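Local coordinates for protein tannase (Fusobacterium nucleatum subsp. nucleatum ATCC 25586, PDB 6YQ4) that hydrolyses gallotannins as a tannase, probably by the serine-hydrolase chemistry of the alpha/beta-hydrolase fold, and binds a magnesium ion, at residues N99-A104 against V111-A116; F75-G80 against V137-A142. All coordinates share one frame; numbering follows the deposited sequence.

Contact 1: N99-A104 against V111-A116; sequences NSLTYA and VAAPGA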
loop_
_atom_site.group_PDB
_atom_site.type_symbol
_atom_site.label_atom_id
_atom_site.label_comp_id
_atom_site.label_asym_id
_atom_site.label_seq_id
_atom_site.Cartn_x
_atom_site.Cartn_y
_atom_site.Cartn_z
ATOM N N ASN A 99 -16.363 10.351 1.094
ATOM C CA ASN A 99 -15.172 9.576 0.785
ATOM C C ASN A 99 -13.979 10.524 0.596
ATOM O O ASN A 99 -14.107 11.754 0.693
ATOM C CB ASN A 99 -15.434 8.637 -0.400
ATOM C CG ASN A 99 -15.297 9.292 -1.775
ATOM O OD1 ASN A 99 -15.123 10.507 -1.923
ATOM N ND2 ASN A 99 -15.435 8.464 -2.806
ATOM N N SER A 100 -12.802 9.942 0.319
ATOM C CA SER A 100 -11.569 10.715 0.329
ATOM C C SER A 100 -11.531 11.765 -0.778
ATOM O O SER A 100 -10.937 12.838 -0.593
ATOM C CB SER A 100 -10.374 9.765 0.237
ATOM O OG SER A 100 -10.281 9.196 -1.047
ATOM N N LEU A 101 -12.151 11.472 -1.927
ATOM C CA LEU A 101 -12.159 12.422 -3.035
ATOM C C LEU A 101 -13.104 13.580 -2.756
ATOM O O LEU A 101 -12.796 14.735 -3.084
ATOM C CB LEU A 101 -12.565 11.720 -4.333
ATOM C CG LEU A 101 -11.586 10.747 -4.985
ATOM C CD1 LEU A 101 -11.428 9.444 -4.180
ATOM C CD2 LEU A 101 -12.027 10.466 -6.421
ATOM N N THR A 102 -14.280 13.281 -2.185
ATOM C CA THR A 102 -15.182 14.343 -1.740
ATOM C C THR A 102 -14.521 15.201 -0.667
ATOM O O THR A 102 -14.654 16.430 -0.666
ATOM C CB THR A 102 -16.471 13.744 -1.186
ATOM O OG1 THR A 102 -17.148 12.980 -2.198
ATOM C CG2 THR A 102 -17.379 14.836 -0.650
ATOM N N TYR A 103 -13.825 14.561 0.273
ATOM C CA TYR A 103 -13.074 15.295 1.280
ATOM C C TYR A 103 -12.040 16.201 0.621
ATOM O O TYR A 103 -11.936 17.389 0.953
ATOM C CB TYR A 103 -12.410 14.314 2.254
ATOM C CG TYR A 103 -12.237 14.911 3.634
ATOM C CD1 TYR A 103 -11.228 15.848 3.881
ATOM C CD2 TYR A 103 -13.096 14.570 4.680
ATOM C CE1 TYR A 103 -11.079 16.439 5.128
ATOM C CE2 TYR A 103 -12.947 15.149 5.936
ATOM C CZ TYR A 103 -11.932 16.090 6.151
ATOM O OH TYR A 103 -11.770 16.676 7.388
ATOM N N ALA A 104 -11.287 15.656 -0.341
ATOM C CA ALA A 104 -10.264 16.433 -1.026
ATOM C C ALA A 104 -10.868 17.663 -1.705
ATOM O O ALA A 104 -10.353 18.782 -1.565
ATOM C CB ALA A 104 -9.524 15.547 -2.029
ATOM N N VAL A 111 -8.508 16.692 -7.797
ATOM C CA VAL A 111 -8.508 15.246 -7.631
ATOM C C VAL A 111 -8.269 14.609 -8.986
ATOM O O VAL A 111 -9.032 14.839 -9.931
ATOM C CB VAL A 111 -9.819 14.748 -7.019
ATOM C CG1 VAL A 111 -9.838 13.215 -7.009
ATOM C CG2 VAL A 111 -9.970 15.310 -5.618
ATOM N N ALA A 112 -7.193 13.833 -9.086
ATOM C CA ALA A 112 -6.921 12.981 -10.236
ATOM C C ALA A 112 -6.843 11.567 -9.691
ATOM O O ALA A 112 -5.979 11.271 -8.858
ATOM C CB ALA A 112 -5.636 13.381 -10.954
ATOM N N ALA A 113 -7.767 10.715 -10.123
ATOM C CA ALA A 113 -7.937 9.369 -9.566
ATOM C C ALA A 113 -7.774 8.337 -10.679
ATOM O O ALA A 113 -8.723 8.090 -11.451
ATOM C CB ALA A 113 -9.314 9.233 -8.903
ATOM N N PRO A 114 -6.611 7.706 -10.804
ATOM C CA PRO A 114 -6.395 6.777 -11.912
ATOM C C PRO A 114 -6.890 5.379 -11.592
ATOM O O PRO A 114 -6.772 4.896 -10.457
ATOM C CB PRO A 114 -4.878 6.765 -12.048
ATOM C CG PRO A 114 -4.450 6.819 -10.625
ATOM C CD PRO A 114 -5.429 7.761 -9.928
ATOM N N GLY A 115 -7.438 4.714 -12.625
ATOM C CA GLY A 115 -7.492 3.275 -12.606
ATOM C C GLY A 115 -6.146 2.682 -12.994
ATOM O O GLY A 115 -5.250 3.383 -13.469
ATOM N N ALA A 116 -6.021 1.369 -12.791
ATOM C CA ALA A 116 -4.788 0.641 -13.065
ATOM C C ALA A 116 -5.118 -0.829 -13.269
ATOM O O ALA A 116 -6.067 -1.350 -12.672
ATOM C CB ALA A 116 -3.768 0.803 -11.921
#
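Val-111 meets the helix with both of its methyls: CG1 touches the side chain of Leu-101, while CG2 meets Ala-104 and also lies near Leu-101 O. Val-111 CG1 is 3.6 Å from Leu-101 CD2 and equally close to Leu-101 CG. With CG1 anti to the backbone N (chi1 174°), CG2 is left beside that N, which divides the two methyls between the two helix residues. Val-111 CG2 points at the helix and reaches Ala-104 CB at 3.6 Å. The side chains of Leu-101 and Val-111 cross at about a right angle, and Leu-101 CD2 runs on past the valine to Ala-113 CB, 3.9 Å away. Val-111 and Ala-113, two apart on the strand, thus face the helix together and form a small apolar floor for Leu-101. No hydrogen bond joins the segments, and all four touching residues are buried. Tyr-52 of strand 48-54 also packs on Leu-101 and Val-111, while Phe-74 of strand 73-76 packs on Ala-104. The start of the helix is fixed by its N-cap, Asn-99, whose OD1 accepts a nearly straight bond from Thr-102 N (2.9 Å, 176° at the hydrogen). The axes of helix 100-104 and strand 111-114 approach to 9.5 Å and run nearly antiparallel, at 160°. Helix 100-106 is the crossover helix between parallel strands 73-76 and 110-114, laid on the sheet as in the beta-alpha-beta units of alpha/beta-hydrolases.

Contact 2: F75-G80 against V137-A142; sequences FPNTVG and VDLKAA
Strand 73-76 ends at Pro-76, and its chain goes on as loop past helix 134-148; the nearest CA atoms are those of Asn-77 and Leu-139, 8.2 Å apart. Side chains bridge this gap, and no hydrogen bond crosses it. Phe-75, its CG anti to the backbone N (chi1 -167°), extends its ring from the strand end to the helix and makes contact through CZ. Ala-142 CB lies at the ring edge, near its plane, 4.0 Å from Phe-75 CZ. Leu-139 O approaches Phe-75 CZ obliquely at 3.8 Å. One turn earlier on the helix than Ala-142, Leu-139 sends its side chain across that of Asn-77 at about a right angle, bringing Leu-139 CD1 to 3.8 Å from Asn-77 ND2. In this alpha/beta-hydrolase fold the helix lies over strands 73-76 and 110-114 of the mixed sheet, and Pro-114 of strand 110-114 packs against Phe-75, Leu-139 and Ala-142 alike. Leu-171 and Leu-175 of helix 167-177 also touch Leu-139. The amide of Asn-77 is buried and held at both ends. Asn-77 OD1 accepts from Val-79 N at 2.9 Å, in the carbonyl plane, which closes an Asx turn just after the strand. On the other side of the amide, Asn-77 ND2 donates to Gly-168 O, in what is probably the nucleophile elbow (GxSxG).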
loop_
_atom_site.group_PDB
_atom_site.type_symbol
_atom_site.label_atom_id
_atom_site.label_comp_id
_atom_site.label_asym_id
_atom_site.label_seq_id
_atom_site.Cartn_x
_atom_site.Cartn_y
_atom_site.Cartn_z
ATOM N N PHE A 75 -4.161 12.230 -5.355
ATOM C CA PHE A 75 -3.979 11.130 -6.305
ATOM C C PHE A 75 -4.315 9.771 -5.670
ATOM O O PHE A 75 -3.416 8.960 -5.412
ATOM C CB PHE A 75 -2.532 11.185 -6.807
ATOM C CG PHE A 75 -2.250 10.333 -8.011
ATOM C CD1 PHE A 75 -2.646 10.745 -9.283
ATOM C CD2 PHE A 75 -1.560 9.132 -7.887
ATOM C CE1 PHE A 75 -2.399 9.947 -10.412
ATOM C CE2 PHE A 75 -1.291 8.341 -9.016
ATOM C CZ PHE A 75 -1.713 8.751 -10.272
ATOM N N PRO A 76 -5.601 9.479 -5.425
ATOM C CA PRO A 76 -5.972 8.154 -4.876
ATOM C C PRO A 76 -6.093 7.050 -5.926
ATOM O O PRO A 76 -6.687 7.238 -6.988
ATOM C CB PRO A 76 -7.343 8.412 -4.230
ATOM C CG PRO A 76 -7.952 9.503 -5.106
ATOM C CD PRO A 76 -6.780 10.359 -5.593
ATOM N N ASN A 77 -5.552 5.873 -5.604
ATOM C CA ASN A 77 -5.799 4.657 -6.379
ATOM C C ASN A 77 -6.681 3.705 -5.576
ATOM O O ASN A 77 -6.779 3.811 -4.354
ATOM C CB ASN A 77 -4.480 3.978 -6.819
ATOM C CG ASN A 77 -3.863 3.077 -5.747
ATOM O OD1 ASN A 77 -4.389 2.003 -5.469
ATOM N ND2 ASN A 77 -2.699 3.491 -5.180
ATOM N N THR A 78 -7.348 2.782 -6.279
ATOM C CA THR A 78 -8.358 1.924 -5.662
ATOM C C THR A 78 -7.943 0.460 -5.595
ATOM O O THR A 78 -8.790 -0.403 -5.311
ATOM C CB THR A 78 -9.709 2.046 -6.393
ATOM O OG1 THR A 78 -9.644 1.433 -7.690
ATOM C CG2 THR A 78 -10.121 3.520 -6.542
ATOM N N VAL A 79 -6.662 0.165 -5.821
ATOM C CA VAL A 79 -6.183 -1.209 -5.952
ATOM C C VAL A 79 -6.243 -1.930 -4.608
ATOM O O VAL A 79 -5.841 -1.393 -3.567
ATOM C CB VAL A 79 -4.753 -1.203 -6.503
ATOM C CG1 VAL A 79 -4.103 -2.577 -6.374
ATOM C CG2 VAL A 79 -4.745 -0.676 -7.927
ATOM N N GLY A 80 -6.775 -3.141 -4.624
ATOM C CA GLY A 80 -6.648 -4.045 -3.498
ATOM C C GLY A 80 -6.328 -5.431 -4.020
ATOM O O GLY A 80 -6.738 -5.815 -5.119
ATOM N N VAL A 137 3.278 0.634 -13.365
ATOM C CA VAL A 137 3.489 1.336 -14.625
ATOM C C VAL A 137 2.298 2.228 -14.948
ATOM O O VAL A 137 2.463 3.362 -15.416
ATOM C CB VAL A 137 3.770 0.325 -15.745
ATOM C CG1 VAL A 137 3.638 1.000 -17.126
ATOM C CG2 VAL A 137 5.148 -0.296 -15.548
ATOM N N ASP A 138 1.081 1.760 -14.658
ATOM C CA ASP A 138 -0.099 2.568 -14.953
ATOM C C ASP A 138 -0.118 3.834 -14.101
ATOM O O ASP A 138 -0.363 4.932 -14.618
ATOM C CB ASP A 138 -1.379 1.742 -14.750
ATOM C CG ASP A 138 -1.581 0.655 -15.840
ATOM O OD1 ASP A 138 -2.338 -0.315 -15.609
ATOM O OD2 ASP A 138 -0.991 0.760 -16.936
ATOM N N LEU A 139 0.183 3.707 -12.800
ATOM C CA LEU A 139 0.210 4.867 -11.912
ATOM C C LEU A 139 1.278 5.871 -12.339
ATOM O O LEU A 139 1.037 7.085 -12.314
ATOM C CB LEU A 139 0.453 4.422 -10.461
ATOM C CG LEU A 139 -0.653 3.608 -9.788
ATOM C CD1 LEU A 139 -0.551 3.664 -8.275
ATOM C CD2 LEU A 139 -2.038 4.069 -10.250
ATOM N N LYS A 140 2.474 5.386 -12.708
ATOM C CA LYS A 140 3.511 6.276 -13.228
ATOM C C LYS A 140 3.032 6.992 -14.481
ATOM O O LYS A 140 3.175 8.212 -14.608
ATOM C CB LYS A 140 4.790 5.477 -13.516
ATOM C CG LYS A 140 5.538 5.042 -12.253
ATOM C CD LYS A 140 6.639 4.025 -12.543
ATOM C CE LYS A 140 7.429 3.750 -11.269
ATOM N NZ LYS A 140 8.267 4.941 -10.848
ATOM N N ALA A 141 2.414 6.243 -15.396
ATOM C CA ALA A 141 1.926 6.796 -16.651
ATOM C C ALA A 141 0.861 7.858 -16.436
ATOM O O ALA A 141 0.788 8.821 -17.207
ATOM C CB ALA A 141 1.375 5.669 -17.509
ATOM N N ALA A 142 0.018 7.708 -15.415
ATOM C CA ALA A 142 -0.984 8.740 -15.158
ATOM C C ALA A 142 -0.342 9.998 -14.585
ATOM O O ALA A 142 -0.718 11.111 -14.963
ATOM C CB ALA A 142 -2.084 8.216 -14.231
#

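How the contacts relate
Contact 1 and contact 2 have centres 11 Å apart and meet through neighbouring parallel strands of one mixed sheet, 110-114 and 73-76. Along the chain the order is strand 73-76, helix 100-106, strand 110-114 and helix 134-148, so contact 1 is nested within the loop that contact 2 closes. The two join directly at Pro-114, whose CD lies 3.2 Å from Pro-76 O, and where Ala-112 O approaches Phe-75 CD1 at 3.4 Å. Helix 100-106 and helix 134-148 lie on opposite faces of the sheet: Val-111 and Ala-113 turn to the first, Ala-112 and Pro-114 pack on the second.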